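Local coordinates for protein type III pantothenate kinase (Campylobacter jejuni, PDB 2NRH) that probably phosphorylates pantothenate with ATP, the first step of coenzyme A biosynthesis, working as a homodimer that needs a monovalent cation, at residues I96-I101 with L160-A165; C81-D86 with M199-K204. The protein carries 2 engineered substitutions. All blocks are in the same frame, centred on the assembly; numbering follows the deposited sequence.

Contact 1. Residues I96-I101 with L160-A165; sequences ITIDII and LLIKDA
Ile98 spreads its two branches over Ile162 and Ala165, residues on neighbouring turns of the helix. With chi1 of Ile98 at -59°, CG1 lies beside the backbone N and CG2 lies anti to it. The branches therefore reach different partners: Ile98 CG1 comes to 4.1 Å from Ile162 CG1, and Ile98 CG2 to 4.3 Å from Ala165 CB. The side chains of Ile98 and Ile162 cross at roughly a right angle. Ile162 does not aim its CB at the strand; its end nevertheless bends in to make the touch. Two residues along the strand, Ile100 closes on the same alanine, its CD1 4.4 Å from CB of Ala165. The axes of segments 96-101 and 160-165 run nearly parallel, 8° apart, with a closest approach of 9.9 Å, a helix laid along one face of the mixed sheet of an actin-like ATPase (ASKHA) domain. Val88 and Val90 of the adjacent strand 87-92 extend this apolar layer, touching Ile98 and Ile162 respectively. Asp99 points away from the helix and forms a salt bridge with Arg77, a predicted substrate-binding residue. Both segments also meet the second subunit: Leu161 of the helix packs on its Gly157, and Ile100 of the strand on its Phe142.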
ATOM      1  N   ILE B  96       3.861  -8.220  -0.886  1.00 48.04           N
ATOM      2  CA  ILE B  96       5.209  -7.946  -0.393  1.00 48.96           C
ATOM      3  C   ILE B  96       5.208  -8.350   1.103  1.00 48.72           C
ATOM      4  O   ILE B  96       4.471  -7.805   1.903  1.00 47.99           O
ATOM      5  CB  ILE B  96       5.554  -6.450  -0.615  1.00 48.69           C
ATOM      6  CG1 ILE B  96       5.725  -6.199  -2.122  1.00 49.13           C
ATOM      7  CG2 ILE B  96       6.818  -5.998   0.140  1.00 47.62           C
ATOM      8  CD1 ILE B  96       5.974  -4.707  -2.491  1.00 49.79           C
ATOM      9  N   THR B  97       5.958  -9.388   1.440  1.00 48.96           N
ATOM     10  CA  THR B  97       6.116  -9.778   2.856  1.00 48.91           C
ATOM     11  C   THR B  97       7.533  -9.467   3.309  1.00 49.08           C
ATOM     12  O   THR B  97       8.478  -9.675   2.569  1.00 48.88           O
ATOM     13  CB  THR B  97       5.794 -11.245   3.062  1.00 48.61           C
ATOM     14  OG1 THR B  97       6.708 -12.029   2.273  1.00 49.27           O
ATOM     15  CG2 THR B  97       4.358 -11.488   2.611  1.00 46.91           C
ATOM     16  N   ILE B  98       7.646  -8.866   4.489  1.00 50.55           N
ATOM     17  CA  ILE B  98       8.939  -8.489   5.083  1.00 50.61           C
ATOM     18  C   ILE B  98       9.093  -9.248   6.393  1.00 49.90           C
ATOM     19  O   ILE B  98       8.323  -9.084   7.313  1.00 49.88           O
ATOM     20  CB  ILE B  98       9.033  -6.950   5.306  1.00 50.28           C
ATOM     21  CG1 ILE B  98       8.876  -6.169   4.013  1.00 52.36           C
ATOM     22  CG2 ILE B  98      10.412  -6.556   5.835  1.00 52.29           C
ATOM     23  CD1 ILE B  98       7.524  -5.602   3.755  1.00 56.78           C
ATOM     24  N   ASP B  99      10.066 -10.121   6.474  1.00 51.93           N
ATOM     25  CA  ASP B  99      10.283 -10.923   7.702  1.00 52.48           C
ATOM     26  C   ASP B  99      11.664 -10.675   8.325  1.00 53.57           C
ATOM     27  O   ASP B  99      12.683 -10.514   7.636  1.00 53.22           O
ATOM     28  CB  ASP B  99      10.085 -12.404   7.404  1.00 52.11           C
ATOM     29  CG  ASP B  99       8.602 -12.773   7.183  1.00 54.28           C
ATOM     30  OD1 ASP B  99       7.843 -12.744   8.192  1.00 50.46           O
ATOM     31  OD2 ASP B  99       8.222 -13.090   6.006  1.00 50.04           O
ATOM     32  N   ILE B 100      11.702 -10.682   9.642  1.00 55.40           N
ATOM     33  CA  ILE B 100      12.933 -10.340  10.344  1.00 55.84           C
ATOM     34  C   ILE B 100      13.537 -11.511  11.091  1.00 56.96           C
ATOM     35  O   ILE B 100      12.905 -12.075  11.979  1.00 56.79           O
ATOM     36  CB  ILE B 100      12.743  -9.095  11.262  1.00 56.78           C
ATOM     37  CG1 ILE B 100      12.296  -7.860  10.417  1.00 55.35           C
ATOM     38  CG2 ILE B 100      14.070  -8.767  11.989  1.00 55.11           C
ATOM     39  CD1 ILE B 100      10.859  -7.864   9.946  1.00 53.53           C
ATOM     40  N   ILE B 101      14.762 -11.884  10.694  1.00 57.51           N
ATOM     41  CA  ILE B 101      15.501 -12.977  11.313  1.00 57.66           C
ATOM     42  C   ILE B 101      16.719 -12.463  12.120  1.00 58.37           C
ATOM     43  O   ILE B 101      17.493 -11.561  11.705  1.00 57.42           O
ATOM     44  CB  ILE B 101      15.945 -14.036  10.266  1.00 58.16           C
ATOM     45  CG1 ILE B 101      14.795 -14.353   9.257  1.00 58.72           C
ATOM     46  CG2 ILE B 101      16.493 -15.324  10.940  1.00 57.10           C
ATOM     47  CD1 ILE B 101      13.547 -15.067   9.837  1.00 52.12           C
ATOM     48  N   LEU B 160      10.966   3.049   2.836  1.00 55.65           N
ATOM     49  CA  LEU B 160      11.106   3.407   4.239  1.00 56.22           C
ATOM     50  C   LEU B 160      10.728   2.307   5.204  1.00 57.36           C
ATOM     51  O   LEU B 160      11.428   2.127   6.212  1.00 58.61           O
ATOM     52  CB  LEU B 160      10.358   4.702   4.590  1.00 56.53           C
ATOM     53  CG  LEU B 160      10.755   6.033   3.927  1.00 55.18           C
ATOM     54  CD1 LEU B 160       9.726   7.093   4.235  1.00 53.11           C
ATOM     55  CD2 LEU B 160      12.144   6.440   4.401  1.00 51.58           C
ATOM     56  N   LEU B 161       9.642   1.569   4.930  1.00 57.01           N
ATOM     57  CA  LEU B 161       9.337   0.395   5.753  1.00 56.63           C
ATOM     58  C   LEU B 161      10.478  -0.587   5.777  1.00 56.96           C
ATOM     59  O   LEU B 161      10.813  -1.106   6.838  1.00 57.85           O
ATOM     60  CB  LEU B 161       8.059  -0.327   5.330  1.00 55.68           C
ATOM     61  CG  LEU B 161       6.831   0.405   5.821  1.00 55.84           C
ATOM     62  CD1 LEU B 161       5.719   0.117   4.840  1.00 53.00           C
ATOM     63  CD2 LEU B 161       6.477   0.025   7.295  1.00 51.64           C
ATOM     64  N   ILE B 162      11.087  -0.859   4.641  1.00 57.12           N
ATOM     65  CA  ILE B 162      12.165  -1.819   4.686  1.00 59.41           C
ATOM     66  C   ILE B 162      13.433  -1.305   5.388  1.00 61.26           C
ATOM     67  O   ILE B 162      14.116  -2.087   6.048  1.00 60.67           O
ATOM     68  CB  ILE B 162      12.535  -2.332   3.329  1.00 59.37           C
ATOM     69  CG1 ILE B 162      11.407  -3.211   2.768  1.00 58.45           C
ATOM     70  CG2 ILE B 162      13.884  -3.052   3.399  1.00 57.53           C
ATOM     71  CD1 ILE B 162      11.479  -3.314   1.260  1.00 60.01           C
ATOM     72  N   LYS B 163      13.718  -0.006   5.240  1.00 62.85           N
ATOM     73  CA  LYS B 163      14.871   0.636   5.861  1.00 64.82           C
ATOM     74  C   LYS B 163      14.739   0.582   7.376  1.00 64.58           C
ATOM     75  O   LYS B 163      15.675   0.263   8.081  1.00 64.56           O
ATOM     76  CB  LYS B 163      15.018   2.108   5.412  1.00 65.09           C
ATOM     77  CG  LYS B 163      16.485   2.588   5.356  1.00 68.52           C
ATOM     78  CD  LYS B 163      16.679   3.993   5.883  1.00 73.30           C
ATOM     79  CE  LYS B 163      16.449   5.053   4.816  1.00 77.80           C
ATOM     80  NZ  LYS B 163      17.704   5.825   4.465  1.00 78.71           N
ATOM     81  N   ASP B 164      13.553   0.886   7.847  1.00 64.58           N
ATOM     82  CA  ASP B 164      13.266   0.888   9.253  1.00 65.75           C
ATOM     83  C   ASP B 164      13.381  -0.525   9.866  1.00 66.33           C
ATOM     84  O   ASP B 164      13.863  -0.677  10.987  1.00 66.64           O
ATOM     85  CB  ASP B 164      11.853   1.440   9.438  1.00 65.76           C
ATOM     86  CG  ASP B 164      11.418   1.448  10.850  1.00 66.76           C
ATOM     87  OD1 ASP B 164      11.898   2.297  11.623  1.00 71.57           O
ATOM     88  OD2 ASP B 164      10.573   0.618  11.206  1.00 69.21           O
ATOM     89  N   ALA B 165      12.938  -1.541   9.122  1.00 66.02           N
ATOM     90  CA  ALA B 165      12.888  -2.901   9.633  1.00 66.39           C
ATOM     91  C   ALA B 165      14.290  -3.504   9.678  1.00 66.58           C
ATOM     92  O   ALA B 165      14.561  -4.338  10.522  1.00 66.93           O
ATOM     93  CB  ALA B 165      11.951  -3.779   8.792  1.00 64.72           C
TER

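Contact 2. Residues C81-D86 with M199-K204; sequences CYTIED and MKKIIK
A type I beta turn from Cys81 to Ile84 leads out of helix 75-81, and a lysine from helix 194-204 lies across it, gripping both a turn carbonyl and an aromatic ring. Lys201 NZ donates to Tyr82 O at 3.2 Å, approaching at a C=O...N angle of 152° and tilted from the carbonyl plane. The same ammonium sits over one face of the Tyr82 ring, 4.4 Å from its centroid and 12° off the normal, a cation-pi arrangement. Beside the charge, the aliphatic part of Lys201 lies over the CD2-CE2 side of the ring: Lys201 CE is 3.6 Å from Tyr82 CE2, and Lys201 CD 3.9 Å from Tyr82 CD2. With CG anti to the backbone N (chi1 179°), the lysine chain is carried out towards the turn, and a bend at its third torsion is part of the path to NZ. Glu85 OE2 lies 6.7 Å from Lys201 NZ, an opposite charge nearby but not in contact. This contact ties the C-terminal helix to the connection between helix 75-81 and strand 87-92; the N-terminal end of helix 75-81 carries predicted substrate-binding residues and Asp76, the predicted proton acceptor. Ile202 packs against the same ring, its CG1 3.9 Å from Tyr82 CE2, while the closer approach of its CD1 is doubtful in the model. Phe64 meets Tyr82 edge-to-face, and Tyr82 OH makes a weak hydrogen bond to Glu205 OE1. Thr83 adds a looser touch, CG2 to Lys201 CD at 4.2 Å.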
ATOM      1  N   CYS B  81      12.915 -17.631   4.465  1.00 51.19           N
ATOM      2  CA  CYS B  81      13.725 -17.266   5.638  1.00 52.36           C
ATOM      3  C   CYS B  81      14.716 -18.353   6.042  1.00 53.25           C
ATOM      4  O   CYS B  81      15.621 -18.122   6.834  1.00 54.12           O
ATOM      5  CB  CYS B  81      12.844 -16.936   6.845  1.00 50.53           C
ATOM      6  SG  CYS B  81      11.973 -15.392   6.619  1.00 48.44           S
ATOM      7  N   TYR B  82      14.497 -19.545   5.537  1.00 54.05           N
ATOM      8  CA  TYR B  82      15.084 -20.713   6.126  1.00 55.70           C
ATOM      9  C   TYR B  82      16.625 -20.771   6.011  1.00 57.04           C
ATOM     10  O   TYR B  82      17.267 -21.314   6.916  1.00 58.01           O
ATOM     11  CB  TYR B  82      14.503 -21.962   5.479  1.00 55.77           C
ATOM     12  CG  TYR B  82      14.606 -23.191   6.349  1.00 56.96           C
ATOM     13  CD1 TYR B  82      14.134 -23.172   7.662  1.00 55.55           C
ATOM     14  CD2 TYR B  82      15.167 -24.368   5.871  1.00 57.68           C
ATOM     15  CE1 TYR B  82      14.205 -24.269   8.462  1.00 56.09           C
ATOM     16  CE2 TYR B  82      15.230 -25.497   6.690  1.00 56.16           C
ATOM     17  CZ  TYR B  82      14.735 -25.421   7.973  1.00 56.24           C
ATOM     18  OH  TYR B  82      14.745 -26.513   8.793  1.00 60.55           O
ATOM     19  N   THR B  83      17.218 -20.296   4.900  1.00 56.55           N
ATOM     20  CA  THR B  83      18.696 -20.397   4.760  1.00 56.34           C
ATOM     21  C   THR B  83      19.396 -19.161   5.375  1.00 56.07           C
ATOM     22  O   THR B  83      20.602 -18.977   5.244  1.00 55.57           O
ATOM     23  CB  THR B  83      19.134 -20.556   3.325  1.00 54.91           C
ATOM     24  OG1 THR B  83      18.623 -19.458   2.568  1.00 56.50           O
ATOM     25  CG2 THR B  83      18.624 -21.817   2.763  1.00 57.72           C
ATOM     26  N   ILE B  84      18.611 -18.331   6.051  1.00 56.23           N
ATOM     27  CA  ILE B  84      19.090 -17.061   6.620  1.00 56.71           C
ATOM     28  C   ILE B  84      19.163 -17.122   8.146  1.00 57.37           C
ATOM     29  O   ILE B  84      18.224 -17.542   8.805  1.00 56.70           O
ATOM     30  CB  ILE B  84      18.252 -15.845   6.020  1.00 56.23           C
ATOM     31  CG1 ILE B  84      18.708 -15.643   4.559  1.00 56.70           C
ATOM     32  CG2 ILE B  84      18.444 -14.533   6.793  1.00 53.82           C
ATOM     33  CD1 ILE B  84      17.636 -15.546   3.597  1.00 56.03           C
ATOM     34  N   GLU B  85      20.320 -16.734   8.677  1.00 59.10           N
ATOM     35  CA  GLU B  85      20.623 -16.744  10.112  1.00 60.94           C
ATOM     36  C   GLU B  85      20.273 -15.424  10.729  1.00 59.05           C
ATOM     37  O   GLU B  85      19.802 -15.373  11.842  1.00 59.16           O
ATOM     38  CB  GLU B  85      22.123 -17.036  10.343  1.00 60.86           C
ATOM     39  CG  GLU B  85      22.540 -18.585  10.250  1.00 65.88           C
ATOM     40  CD  GLU B  85      24.055 -18.840   9.860  1.00 66.51           C
ATOM     41  OE1 GLU B  85      24.956 -17.937   9.995  1.00 70.68           O
ATOM     42  OE2 GLU B  85      24.329 -19.964   9.379  1.00 73.50           O
ATOM     43  N   ASP B  86      20.561 -14.351  10.014  1.00 59.47           N
ATOM     44  CA  ASP B  86      20.323 -12.984  10.465  1.00 60.49           C
ATOM     45  C   ASP B  86      20.043 -12.222   9.211  1.00 60.15           C
ATOM     46  O   ASP B  86      20.757 -12.430   8.215  1.00 60.64           O
ATOM     47  CB  ASP B  86      21.571 -12.359  11.088  1.00 60.93           C
ATOM     48  CG  ASP B  86      22.019 -13.096  12.308  1.00 64.32           C
ATOM     49  OD1 ASP B  86      21.416 -12.840  13.377  1.00 65.83           O
ATOM     50  OD2 ASP B  86      22.942 -13.953  12.172  1.00 66.25           O
ATOM     51  N   MET B 199      13.976 -25.008   0.467  1.00 54.53           N
ATOM     52  CA  MET B 199      13.606 -26.383   0.069  1.00 52.56           C
ATOM     53  C   MET B 199      14.828 -27.312  -0.158  1.00 55.81           C
ATOM     54  O   MET B 199      14.820 -28.472   0.241  1.00 55.56           O
ATOM     55  CB  MET B 199      12.707 -26.366  -1.154  1.00 52.10           C
ATOM     56  CG  MET B 199      11.411 -25.514  -1.012  1.00 51.09           C
ATOM     57  SD  MET B 199      10.476 -25.451  -2.573  1.00 42.89           S
ATOM     58  CE  MET B 199       9.911 -27.057  -2.553  1.00 39.53           C
ATOM     59  N   LYS B 200      15.868 -26.796  -0.811  1.00 58.23           N
ATOM     60  CA  LYS B 200      17.102 -27.540  -1.028  1.00 60.84           C
ATOM     61  C   LYS B 200      17.674 -27.955   0.325  1.00 61.24           C
ATOM     62  O   LYS B 200      18.046 -29.113   0.515  1.00 61.69           O
ATOM     63  CB  LYS B 200      18.136 -26.670  -1.782  1.00 61.28           C
ATOM     64  CG  LYS B 200      18.733 -27.363  -2.999  1.00 63.85           C
ATOM     65  CD  LYS B 200      18.572 -26.509  -4.256  1.00 67.74           C
ATOM     66  CE  LYS B 200      18.716 -27.344  -5.560  1.00 72.12           C
ATOM     67  NZ  LYS B 200      19.206 -26.521  -6.754  1.00 70.22           N
ATOM     68  N   LYS B 201      17.723 -27.000   1.259  1.00 62.22           N
ATOM     69  CA  LYS B 201      18.225 -27.235   2.612  1.00 62.34           C
ATOM     70  C   LYS B 201      17.441 -28.289   3.327  1.00 62.59           C
ATOM     71  O   LYS B 201      18.036 -29.105   4.034  1.00 63.66           O
ATOM     72  CB  LYS B 201      18.266 -25.955   3.442  1.00 62.39           C
ATOM     73  CG  LYS B 201      18.756 -26.151   4.895  1.00 62.80           C
ATOM     74  CD  LYS B 201      19.019 -24.818   5.642  1.00 63.37           C
ATOM     75  CE  LYS B 201      18.729 -24.959   7.209  1.00 65.98           C
ATOM     76  NZ  LYS B 201      18.966 -23.725   8.093  1.00 65.03           N
ATOM     77  N   ILE B 202      16.121 -28.306   3.161  1.00 62.78           N
ATOM     78  CA  ILE B 202      15.331 -29.356   3.835  1.00 63.05           C
ATOM     79  C   ILE B 202      15.743 -30.764   3.409  1.00 64.43           C
ATOM     80  O   ILE B 202      15.740 -31.698   4.227  1.00 63.81           O
ATOM     81  CB  ILE B 202      13.803 -29.184   3.643  1.00 62.59           C
ATOM     82  CG1 ILE B 202      13.258 -28.160   4.645  1.00 62.22           C
ATOM     83  CG2 ILE B 202      13.045 -30.559   3.696  1.00 59.22           C
ATOM     84  CD1 ILE B 202      13.886 -28.167   5.980  1.00 60.84           C
ATOM     85  N   ILE B 203      16.091 -30.889   2.132  1.00 65.63           N
ATOM     86  CA  ILE B 203      16.402 -32.166   1.524  1.00 68.00           C
ATOM     87  C   ILE B 203      17.788 -32.615   1.932  1.00 70.03           C
ATOM     88  O   ILE B 203      18.011 -33.802   2.134  1.00 70.89           O
ATOM     89  CB  ILE B 203      16.240 -32.109   0.006  1.00 67.52           C
ATOM     90  CG1 ILE B 203      14.756 -32.061  -0.334  1.00 67.22           C
ATOM     91  CG2 ILE B 203      16.763 -33.363  -0.658  1.00 69.61           C
ATOM     92  CD1 ILE B 203      14.397 -31.189  -1.494  1.00 62.36           C
ATOM     93  N   LYS B 204      18.706 -31.665   2.098  1.00 72.21           N
ATOM     94  CA  LYS B 204      20.058 -31.994   2.509  1.00 73.90           C
ATOM     95  C   LYS B 204      20.097 -32.365   3.984  1.00 74.49           C
ATOM     96  O   LYS B 204      21.117 -32.863   4.463  1.00 74.91           O
ATOM     97  CB  LYS B 204      21.054 -30.860   2.188  1.00 73.84           C
ATOM     98  CG  LYS B 204      21.006 -29.649   3.141  1.00 75.14           C
ATOM     99  CD  LYS B 204      22.347 -28.852   3.245  1.00 74.92           C
ATOM    100  CE  LYS B 204      23.128 -29.258   4.531  1.00 76.19           C
ATOM    101  NZ  LYS B 204      22.606 -28.555   5.783  1.00 74.43           N
TER

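How the contacts relate
From the N terminus, the chain first builds the sheet of strands 4-8 to 57-59, then enters helix 75-81 and loop 81-86. It continues through strands 87-92 and 95-102 of the second sheet, and contact 1 closes when helix 146-165 returns to residues 96-101. Contact 2 closes last, when residues 199-204 reach that loop, so contact 1 is nested inside the larger loop it closes. Their centres are 19 Å apart, yet they touch: Asp99 CB lies 3.6 Å from Cys81 SG, and Ile101 CG2 3.4 Å from Glu85 O. Strand 95-102 thus packs against helix 146-165 in contact 1 and meets loop 81-86 of contact 2.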